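Local coordinates for acetyl-CoA hydrolase/transferase family protein (Porphyromonas gingivalis, PDB 2NVV) that probably transfers coenzyme A between acyl-CoA and carboxylates such as acetate, or hydrolyses acetyl-CoA, and binds zinc, at residues D19-S24 with V120-I125; I55-G60 with K78-Y83; G427-R432 with H441-K446. All blocks are in the same frame, centred on the assembly; numbering follows the deposited sequence.

Contacts 1 and 2 are neighbouring seams of one parallel sheet in the N-terminal half: strand 20-23 pairs with 122-127 in contact 1 and strand 55-58 with 77-81 in contact 2, while 20-23 and 55-58 also bond to each other, Val-21 N lying 2.7 Å from Gly-56 O. Both are buried and rest on backbone hydrogen bonds. Contact 1 adds a carboxylate at its start and aliphatic packing, contact 2 an aromatic pair and an arginine. Contact 3, its centre about 45 Å from that of contact 1, lies in the C-terminal half; partly buried, it packs the last strand of its sheet in this chain against a helix through side chains, with ion pairs inside each segment.

Contact 1: D19-S24 with V120-I125; sequences DNVGFS and VDVAII
Asp-121 opens the pairing by accepting the backbone N-H of Asn-20 on OD2, with N to OD2 2.7 Å and a nearly straight 167° approach to the anti lone pair. Its backbone N returns a bond to Asn-20 O at 2.9 Å, so Asp-121 holds the Asn-20 N-H with its carboxylate and the carbonyl with its backbone. The side chains of Asp-19 and Asp-121 cross at about a right angle, their carboxylate planes 36° apart, with Asp-19 OD1 3.6 Å from Asp-121 OD2; this closeness of like charges would be eased by the salt bridge from Asp-19 OD2 to Arg-154, and OD2 also accepts from His-16 N. Beyond this start the strands run parallel. Gly-22 N donates to Val-122 O at 3.0 Å, Ile-124 N donates to Gly-22 O, and Ser-24 N closes the ladder on Ile-124 O.

Val-21, Phe-23, Val-122 and Ile-124 share one face, where beta-branched and aromatic groups suit a buried sheet. Val-21 CG1, anti to its backbone N (chi1 -170°), meets Ile-124 CG1 at 3.6 Å and also lies over the rim of one Phe-23 face. Ile-124 CG1 reaches Phe-23 CD2 at 4.0 Å, the two side chains lying alongside each other.

Strand 55-58 flanks 20-23, strand 154-160 flanks 122-127, and helix 145-151 receives Val-120 and Ile-125, placing this seam inside the parallel sheet of an alpha/beta domain.

Contact 2: I55-G60 with K78-Y83; sequences IGMFTG and KFRTPY
Phe-58 and Phe-79 meet in a T-shaped stack: the edge of Phe-79 enters one face of Phe-58, CZ to CZ 3.5 Å, with the planes 67° apart. Phe-79 CG sits between its backbone N and carbonyl carbon (chi1 80°), which folds the ring back across the neighbouring strand, so that Gly-56 CA makes a CH-pi contact 3.6 Å from the ring centroid. Glycine suits this place because a beta carbon would run into the ring. Beneath the rings the parallel backbones are laced by Met-57 N to Phe-79 O at 2.9 Å, Thr-81 N to Met-57 O and Thr-59 N to Thr-81 O.

Met-57 (selenomethionine) and Arg-80 share the other face. The arginine chain bends at chi2 (79°), bringing its CD to 3.7 Å from Met-57 CB and its guanidinium beneath Thr-59, whose CG2 lies over the centre of one face. Thr-59 OG1 is hydrogen-bonded to Ala-61 O, and Arg-80 NH1 also donates there, while Asp-68 of helix 65-73 pairs with Arg-80 NE. This helix is the crossover of the beta-alpha-beta unit joining the two strands. Past the cis peptide before Pro-82, Tyr-83 leads its side chain to Asn-374, a predicted CoA-binding residue.

Chemically, one face is largely aromatic; on the other the buried guanidinium's charge is probably balanced by Asp-68, with Ala-61 O accepting one of its N-H groups.

Contact 3: G427-R432 with H441-K446; sequences GVADLR and HEIIDK
Strand 427-430, outermost within this chain in its mixed sheet, and helix 436-446 form a beta-alpha unit of the alpha/beta C-terminal domain, the helix folding back antiparallel on the strand, local axes 7.3 Å apart at 175°. Lys-446 has the most surface buried here. Its CB rests 3.4 Å from Val-428 O, and bends at chi2, chi3 and chi4 bring NZ back to Glu-442 one helical turn earlier in a weak salt bridge, NZ to OE1 3.4 Å. An aliphatic stem with a charged tip suits this margin, covering the strand with carbon while the ammonium remains toward solvent.

Glu-442, with CG anti to the backbone N (chi1 179°), lays CG 3.7 Å from Ala-429 CB, and its chi2 bend turns the carboxylate toward Lys-446; Lys-434 is a long, weak second partner. Ala-429 is small and points at the helix, its methyl resting against both Glu-442 CG and Ile-443. Ile-443 CG1 lies 4.0 Å from Ala-429 CB, and Leu-431 CD1 meets it obliquely; Ile-422 of the adjoining strand backs both larger side chains.

At the strand's end Asp-430 OD1 accepts from Arg-432 N in an Asx turn. Arg-432, whose NH1 also pairs with Glu-242 and which makes a cation-pi contact with Phe-116 of the second subunit, grips this carboxylate within segment 427-432: NE bonds OD1 at 2.9 Å and NH1 bonds OD2 at 2.6 Å, both on syn lone pairs.

Contact 1: D19-S24 with V120-I125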
loop_
_atom_site.group_PDB
_atom_site.type_symbol
_atom_site.label_atom_id
_atom_site.label_comp_id
_atom_site.label_asym_id
_atom_site.label_seq_id
_atom_site.Cartn_x
_atom_site.Cartn_y
_atom_site.Cartn_z
ATOM N N ASP A 19 8.492 22.735 21.552
ATOM C CA ASP A 19 7.052 22.638 21.382
ATOM C C ASP A 19 6.815 21.964 20.042
ATOM O O ASP A 19 7.624 22.092 19.127
ATOM C CB ASP A 19 6.393 24.022 21.333
ATOM C CG ASP A 19 6.012 24.558 22.701
ATOM O OD1 ASP A 19 5.944 23.773 23.678
ATOM O OD2 ASP A 19 5.757 25.780 22.795
ATOM N N ASN A 20 5.717 21.235 19.928
ATOM C CA ASN A 20 5.369 20.601 18.661
ATOM C C ASN A 20 4.283 21.474 18.062
ATOM O O ASN A 20 3.256 21.719 18.688
ATOM C CB ASN A 20 4.844 19.176 18.864
ATOM C CG ASN A 20 5.945 18.190 19.148
ATOM O OD1 ASN A 20 7.111 18.449 18.853
ATOM N ND2 ASN A 20 5.584 17.046 19.708
ATOM N N VAL A 21 4.508 21.952 16.849
ATOM C CA VAL A 21 3.531 22.819 16.214
ATOM C C VAL A 21 2.924 22.214 14.957
ATOM O O VAL A 21 3.626 21.649 14.113
ATOM C CB VAL A 21 4.159 24.193 15.856
ATOM C CG1 VAL A 21 3.077 25.158 15.436
ATOM C CG2 VAL A 21 4.929 24.743 17.051
ATOM N N GLY A 22 1.605 22.333 14.851
ATOM C CA GLY A 22 0.903 21.834 13.685
ATOM C C GLY A 22 0.433 23.046 12.914
ATOM O O GLY A 22 -0.061 24.002 13.507
ATOM N N PHE A 23 0.601 23.022 11.597
ATOM C CA PHE A 23 0.185 24.138 10.759
ATOM C C PHE A 23 -0.963 23.745 9.834
ATOM O O PHE A 23 -1.055 22.610 9.388
ATOM C CB PHE A 23 1.375 24.635 9.937
ATOM C CG PHE A 23 2.627 24.851 10.749
ATOM C CD1 PHE A 23 3.460 23.779 11.068
ATOM C CD2 PHE A 23 2.989 26.121 11.181
ATOM C CE1 PHE A 23 4.634 23.971 11.801
ATOM C CE2 PHE A 23 4.157 26.318 11.910
ATOM C CZ PHE A 23 4.980 25.238 12.218
ATOM N N SER A 24 -1.840 24.692 9.547
ATOM C CA SER A 24 -2.985 24.448 8.673
ATOM C C SER A 24 -2.574 24.471 7.204
ATOM O O SER A 24 -1.419 24.754 6.870
ATOM C CB SER A 24 -4.054 25.516 8.899
ATOM O OG SER A 24 -3.592 26.790 8.465
ATOM N N VAL A 120 0.638 17.854 20.458
ATOM C CA VAL A 120 0.580 19.020 19.584
ATOM C C VAL A 120 0.395 20.163 20.585
ATOM O O VAL A 120 -0.660 20.283 21.216
ATOM C CB VAL A 120 -0.648 19.006 18.642
ATOM C CG1 VAL A 120 -0.573 20.194 17.712
ATOM C CG2 VAL A 120 -0.706 17.723 17.845
ATOM N N ASP A 121 1.422 20.987 20.750
ATOM C CA ASP A 121 1.347 22.089 21.698
ATOM C C ASP A 121 0.529 23.269 21.192
ATOM O O ASP A 121 -0.343 23.788 21.886
ATOM C CB ASP A 121 2.759 22.540 22.051
ATOM C CG ASP A 121 3.501 21.502 22.844
ATOM O OD1 ASP A 121 3.155 21.299 24.025
ATOM O OD2 ASP A 121 4.419 20.879 22.282
ATOM N N VAL A 122 0.816 23.697 19.975
ATOM C CA VAL A 122 0.084 24.801 19.392
ATOM C C VAL A 122 -0.202 24.536 17.916
ATOM O O VAL A 122 0.497 23.754 17.251
ATOM C CB VAL A 122 0.857 26.154 19.598
ATOM C CG1 VAL A 122 2.327 25.880 19.876
ATOM C CG2 VAL A 122 0.717 27.049 18.395
ATOM N N ALA A 123 -1.272 25.163 17.429
ATOM C CA ALA A 123 -1.682 25.049 16.044
ATOM C C ALA A 123 -1.730 26.457 15.470
ATOM O O ALA A 123 -2.395 27.335 16.031
ATOM C CB ALA A 123 -3.055 24.402 15.959
ATOM N N ILE A 124 -0.997 26.687 14.381
ATOM C CA ILE A 124 -1.017 27.990 13.723
ATOM C C ILE A 124 -1.881 27.764 12.485
ATOM O O ILE A 124 -1.577 26.889 11.682
ATOM C CB ILE A 124 0.374 28.446 13.245
ATOM C CG1 ILE A 124 1.454 28.104 14.277
ATOM C CG2 ILE A 124 0.345 29.940 12.971
ATOM C CD1 ILE A 124 1.389 28.873 15.549
ATOM N N ILE A 125 -2.955 28.533 12.329
ATOM C CA ILE A 125 -3.821 28.348 11.173
ATOM C C ILE A 125 -4.177 29.639 10.438
ATOM O O ILE A 125 -4.241 30.706 11.039
ATOM C CB ILE A 125 -5.135 27.643 11.582
ATOM C CG1 ILE A 125 -5.910 28.509 12.574
ATOM C CG2 ILE A 125 -4.829 26.302 12.215
ATOM C CD1 ILE A 125 -7.266 27.943 12.978
#

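Contact 2: I55-G60 with K78-Y83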
loop_
_atom_site.group_PDB
_atom_site.type_symbol
_atom_site.label_atom_id
_atom_site.label_comp_id
_atom_site.label_asym_id
_atom_site.label_seq_id
_atom_site.Cartn_x
_atom_site.Cartn_y
_atom_site.Cartn_z
ATOM N N ILE A 55 11.460 23.461 17.119
ATOM C CA ILE A 55 10.103 22.963 17.312
ATOM C C ILE A 55 9.828 21.766 16.420
ATOM O O ILE A 55 10.467 21.593 15.375
ATOM C CB ILE A 55 9.063 24.041 16.968
ATOM C CG1 ILE A 55 9.275 24.494 15.516
ATOM C CG2 ILE A 55 9.171 25.220 17.936
ATOM C CD1 ILE A 55 8.199 25.437 14.975
ATOM N N GLY A 56 8.877 20.937 16.840
ATOM C CA GLY A 56 8.506 19.778 16.053
ATOM C C GLY A 56 7.474 20.317 15.092
ATOM O O GLY A 56 6.693 21.172 15.476
HETATM N N MSE A 57 7.453 19.828 13.859
HETATM C CA MSE A 57 6.503 20.339 12.881
HETATM C C MSE A 57 5.635 19.296 12.204
HETATM O O MSE A 57 6.136 18.364 11.589
HETATM C CB MSE A 57 7.255 21.114 11.804
HETATM C CG MSE A 57 8.054 22.288 12.322
HETATM SE SE MSE A 57 9.144 23.101 10.937
HETATM C CE MSE A 57 7.719 23.729 9.786
ATOM N N PHE A 58 4.326 19.472 12.320
ATOM C CA PHE A 58 3.347 18.588 11.686
ATOM C C PHE A 58 2.592 19.496 10.717
ATOM O O PHE A 58 2.044 20.526 11.135
ATOM C CB PHE A 58 2.316 18.044 12.691
ATOM C CG PHE A 58 2.889 17.183 13.792
ATOM C CD1 PHE A 58 2.897 17.633 15.116
ATOM C CD2 PHE A 58 3.357 15.899 13.518
ATOM C CE1 PHE A 58 3.356 16.819 16.152
ATOM C CE2 PHE A 58 3.821 15.071 14.544
ATOM C CZ PHE A 58 3.822 15.532 15.867
ATOM N N THR A 59 2.562 19.134 9.436
ATOM C CA THR A 59 1.844 19.927 8.440
ATOM C C THR A 59 0.971 18.999 7.588
ATOM O O THR A 59 0.976 17.786 7.776
ATOM C CB THR A 59 2.820 20.665 7.497
ATOM O OG1 THR A 59 3.538 19.704 6.702
ATOM C CG2 THR A 59 3.804 21.483 8.282
ATOM N N GLY A 60 0.212 19.573 6.663
ATOM C CA GLY A 60 -0.614 18.758 5.790
ATOM C C GLY A 60 0.318 18.182 4.752
ATOM O O GLY A 60 0.480 16.964 4.644
ATOM N N LYS A 78 13.268 20.712 14.777
ATOM C CA LYS A 78 13.733 19.528 15.500
ATOM C C LYS A 78 13.320 18.280 14.722
ATOM O O LYS A 78 14.070 17.307 14.645
ATOM C CB LYS A 78 13.190 19.489 16.940
ATOM C CG LYS A 78 11.776 18.978 17.109
ATOM C CD LYS A 78 11.455 18.724 18.598
ATOM C CE LYS A 78 12.458 17.757 19.219
ATOM N NZ LYS A 78 12.101 17.360 20.622
ATOM N N PHE A 79 12.123 18.309 14.147
ATOM C CA PHE A 79 11.653 17.201 13.327
ATOM C C PHE A 79 10.531 17.704 12.434
ATOM O O PHE A 79 9.812 18.634 12.794
ATOM C CB PHE A 79 11.214 15.999 14.187
ATOM C CG PHE A 79 9.835 16.121 14.788
ATOM C CD1 PHE A 79 8.699 16.060 13.982
ATOM C CD2 PHE A 79 9.676 16.261 16.171
ATOM C CE1 PHE A 79 7.419 16.133 14.529
ATOM C CE2 PHE A 79 8.402 16.336 16.739
ATOM C CZ PHE A 79 7.263 16.271 15.907
ATOM N N ARG A 80 10.392 17.080 11.265
ATOM C CA ARG A 80 9.395 17.485 10.278
ATOM C C ARG A 80 8.626 16.323 9.634
ATOM O O ARG A 80 9.201 15.275 9.325
ATOM C CB ARG A 80 10.099 18.295 9.184
ATOM C CG ARG A 80 9.212 18.769 8.056
ATOM C CD ARG A 80 8.422 19.996 8.456
ATOM N NE ARG A 80 7.725 20.556 7.301
ATOM C CZ ARG A 80 6.719 19.963 6.672
ATOM N NH1 ARG A 80 6.156 20.543 5.617
ATOM N NH2 ARG A 80 6.268 18.801 7.106
ATOM N N THR A 81 7.326 16.535 9.430
ATOM C CA THR A 81 6.434 15.553 8.804
ATOM C C THR A 81 5.230 16.291 8.225
ATOM O O THR A 81 4.839 17.344 8.726
ATOM C CB THR A 81 5.872 14.526 9.799
ATOM O OG1 THR A 81 6.578 14.610 11.037
ATOM C CG2 THR A 81 6.005 13.128 9.243
ATOM N N PRO A 82 4.587 15.717 7.199
ATOM C CA PRO A 82 4.922 14.442 6.575
ATOM C C PRO A 82 5.471 14.593 5.151
ATOM O O PRO A 82 5.989 13.635 4.569
ATOM C CB PRO A 82 3.589 13.720 6.606
ATOM C CG PRO A 82 2.641 14.829 6.218
ATOM C CD PRO A 82 3.185 16.077 6.912
ATOM N N TYR A 83 5.363 15.803 4.607
ATOM C CA TYR A 83 5.816 16.101 3.258
ATOM C C TYR A 83 6.336 17.532 3.225
ATOM O O TYR A 83 5.771 18.415 3.875
ATOM C CB TYR A 83 4.637 15.970 2.286
ATOM C CG TYR A 83 4.954 16.198 0.821
ATOM C CD1 TYR A 83 5.239 15.128 -0.029
ATOM C CD2 TYR A 83 4.940 17.480 0.274
ATOM C CE1 TYR A 83 5.496 15.330 -1.389
ATOM C CE2 TYR A 83 5.199 17.691 -1.073
ATOM C CZ TYR A 83 5.471 16.618 -1.901
ATOM O OH TYR A 83 5.705 16.824 -3.246
#

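Contact 3: G427-R432 with H441-K446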
loop_
_atom_site.group_PDB
_atom_site.type_symbol
_atom_site.label_atom_id
_atom_site.label_comp_id
_atom_site.label_asym_id
_atom_site.label_seq_id
_atom_site.Cartn_x
_atom_site.Cartn_y
_atom_site.Cartn_z
ATOM N N GLY A 427 5.417 5.714 -25.456
ATOM C CA GLY A 427 4.290 4.798 -25.504
ATOM C C GLY A 427 3.871 4.380 -24.118
ATOM O O GLY A 427 4.387 4.910 -23.140
ATOM N N VAL A 428 2.944 3.431 -24.028
ATOM C CA VAL A 428 2.464 2.979 -22.729
ATOM C C VAL A 428 2.742 1.495 -22.484
ATOM O O VAL A 428 2.661 0.674 -23.402
ATOM C CB VAL A 428 0.940 3.232 -22.581
ATOM C CG1 VAL A 428 0.562 4.527 -23.271
ATOM C CG2 VAL A 428 0.155 2.080 -23.137
ATOM N N ALA A 429 3.067 1.160 -21.241
ATOM C CA ALA A 429 3.347 -0.221 -20.870
ATOM C C ALA A 429 2.342 -0.698 -19.840
ATOM O O ALA A 429 2.432 -0.350 -18.673
ATOM C CB ALA A 429 4.767 -0.347 -20.313
ATOM N N ASP A 430 1.371 -1.484 -20.284
ATOM C CA ASP A 430 0.361 -2.021 -19.389
ATOM C C ASP A 430 1.003 -3.232 -18.729
ATOM O O ASP A 430 1.282 -4.239 -19.383
ATOM C CB ASP A 430 -0.875 -2.448 -20.171
ATOM C CG ASP A 430 -2.092 -2.592 -19.291
ATOM O OD1 ASP A 430 -1.933 -3.009 -18.124
ATOM O OD2 ASP A 430 -3.207 -2.300 -19.770
ATOM N N LEU A 431 1.229 -3.127 -17.428
ATOM C CA LEU A 431 1.891 -4.176 -16.671
ATOM C C LEU A 431 0.996 -5.284 -16.133
ATOM O O LEU A 431 1.491 -6.310 -15.664
ATOM C CB LEU A 431 2.655 -3.532 -15.511
ATOM C CG LEU A 431 4.019 -2.872 -15.767
ATOM C CD1 LEU A 431 4.095 -2.283 -17.149
ATOM C CD2 LEU A 431 4.273 -1.832 -14.704
ATOM N N ARG A 432 -0.314 -5.087 -16.209
ATOM C CA ARG A 432 -1.256 -6.076 -15.685
ATOM C C ARG A 432 -1.197 -7.448 -16.337
ATOM O O ARG A 432 -1.115 -7.575 -17.552
ATOM C CB ARG A 432 -2.686 -5.527 -15.753
ATOM C CG ARG A 432 -2.956 -4.407 -14.754
ATOM C CD ARG A 432 -4.251 -3.697 -15.056
ATOM N NE ARG A 432 -4.205 -3.049 -16.363
ATOM C CZ ARG A 432 -5.203 -2.345 -16.888
ATOM N NH1 ARG A 432 -5.057 -1.800 -18.080
ATOM N NH2 ARG A 432 -6.340 -2.184 -16.224
ATOM N N HIS A 441 10.135 -6.456 -20.824
ATOM C CA HIS A 441 10.177 -6.295 -22.269
ATOM C C HIS A 441 9.142 -5.294 -22.743
ATOM O O HIS A 441 9.374 -4.545 -23.687
ATOM C CB HIS A 441 9.979 -7.634 -22.967
ATOM C CG HIS A 441 11.231 -8.445 -23.050
ATOM N ND1 HIS A 441 11.434 -9.583 -22.301
ATOM C CD2 HIS A 441 12.361 -8.263 -23.775
ATOM C CE1 HIS A 441 12.634 -10.070 -22.562
ATOM N NE2 HIS A 441 13.217 -9.288 -23.453
ATOM N N GLU A 442 7.996 -5.271 -22.082
ATOM C CA GLU A 442 6.951 -4.321 -22.439
ATOM C C GLU A 442 7.440 -2.909 -22.118
ATOM O O GLU A 442 7.323 -2.007 -22.938
ATOM C CB GLU A 442 5.675 -4.638 -21.656
ATOM C CG GLU A 442 4.509 -3.700 -21.928
ATOM C CD GLU A 442 3.978 -3.787 -23.346
ATOM O OE1 GLU A 442 2.940 -3.144 -23.616
ATOM O OE2 GLU A 442 4.591 -4.484 -24.182
ATOM N N ILE A 443 7.997 -2.721 -20.927
ATOM C CA ILE A 443 8.505 -1.415 -20.515
ATOM C C ILE A 443 9.649 -0.952 -21.410
ATOM O O ILE A 443 9.767 0.224 -21.727
ATOM C CB ILE A 443 9.021 -1.434 -19.057
ATOM C CG1 ILE A 443 7.850 -1.603 -18.083
ATOM C CG2 ILE A 443 9.782 -0.144 -18.752
ATOM C CD1 ILE A 443 8.262 -1.707 -16.632
ATOM N N ILE A 444 10.502 -1.881 -21.803
ATOM C CA ILE A 444 11.639 -1.567 -22.657
ATOM C C ILE A 444 11.211 -1.126 -24.054
ATOM O O ILE A 444 11.653 -0.100 -24.557
ATOM C CB ILE A 444 12.577 -2.798 -22.765
ATOM C CG1 ILE A 444 13.238 -3.048 -21.408
ATOM C CG2 ILE A 444 13.635 -2.577 -23.830
ATOM C CD1 ILE A 444 14.078 -4.293 -21.350
ATOM N N ASP A 445 10.327 -1.906 -24.667
ATOM C CA ASP A 445 9.832 -1.635 -26.012
ATOM C C ASP A 445 8.907 -0.424 -26.144
ATOM O O ASP A 445 8.891 0.238 -27.184
ATOM C CB ASP A 445 9.097 -2.868 -26.540
ATOM C CG ASP A 445 10.008 -4.064 -26.707
ATOM O OD1 ASP A 445 9.480 -5.170 -26.939
ATOM O OD2 ASP A 445 11.248 -3.907 -26.619
ATOM N N LYS A 446 8.142 -0.128 -25.097
ATOM C CA LYS A 446 7.181 0.970 -25.149
ATOM C C LYS A 446 7.524 2.279 -24.450
ATOM O O LYS A 446 7.159 3.345 -24.938
ATOM C CB LYS A 446 5.830 0.487 -24.615
ATOM C CG LYS A 446 5.273 -0.778 -25.272
ATOM C CD LYS A 446 5.220 -0.674 -26.802
ATOM C CE LYS A 446 3.921 -1.288 -27.355
ATOM N NZ LYS A 446 3.651 -2.675 -26.898
#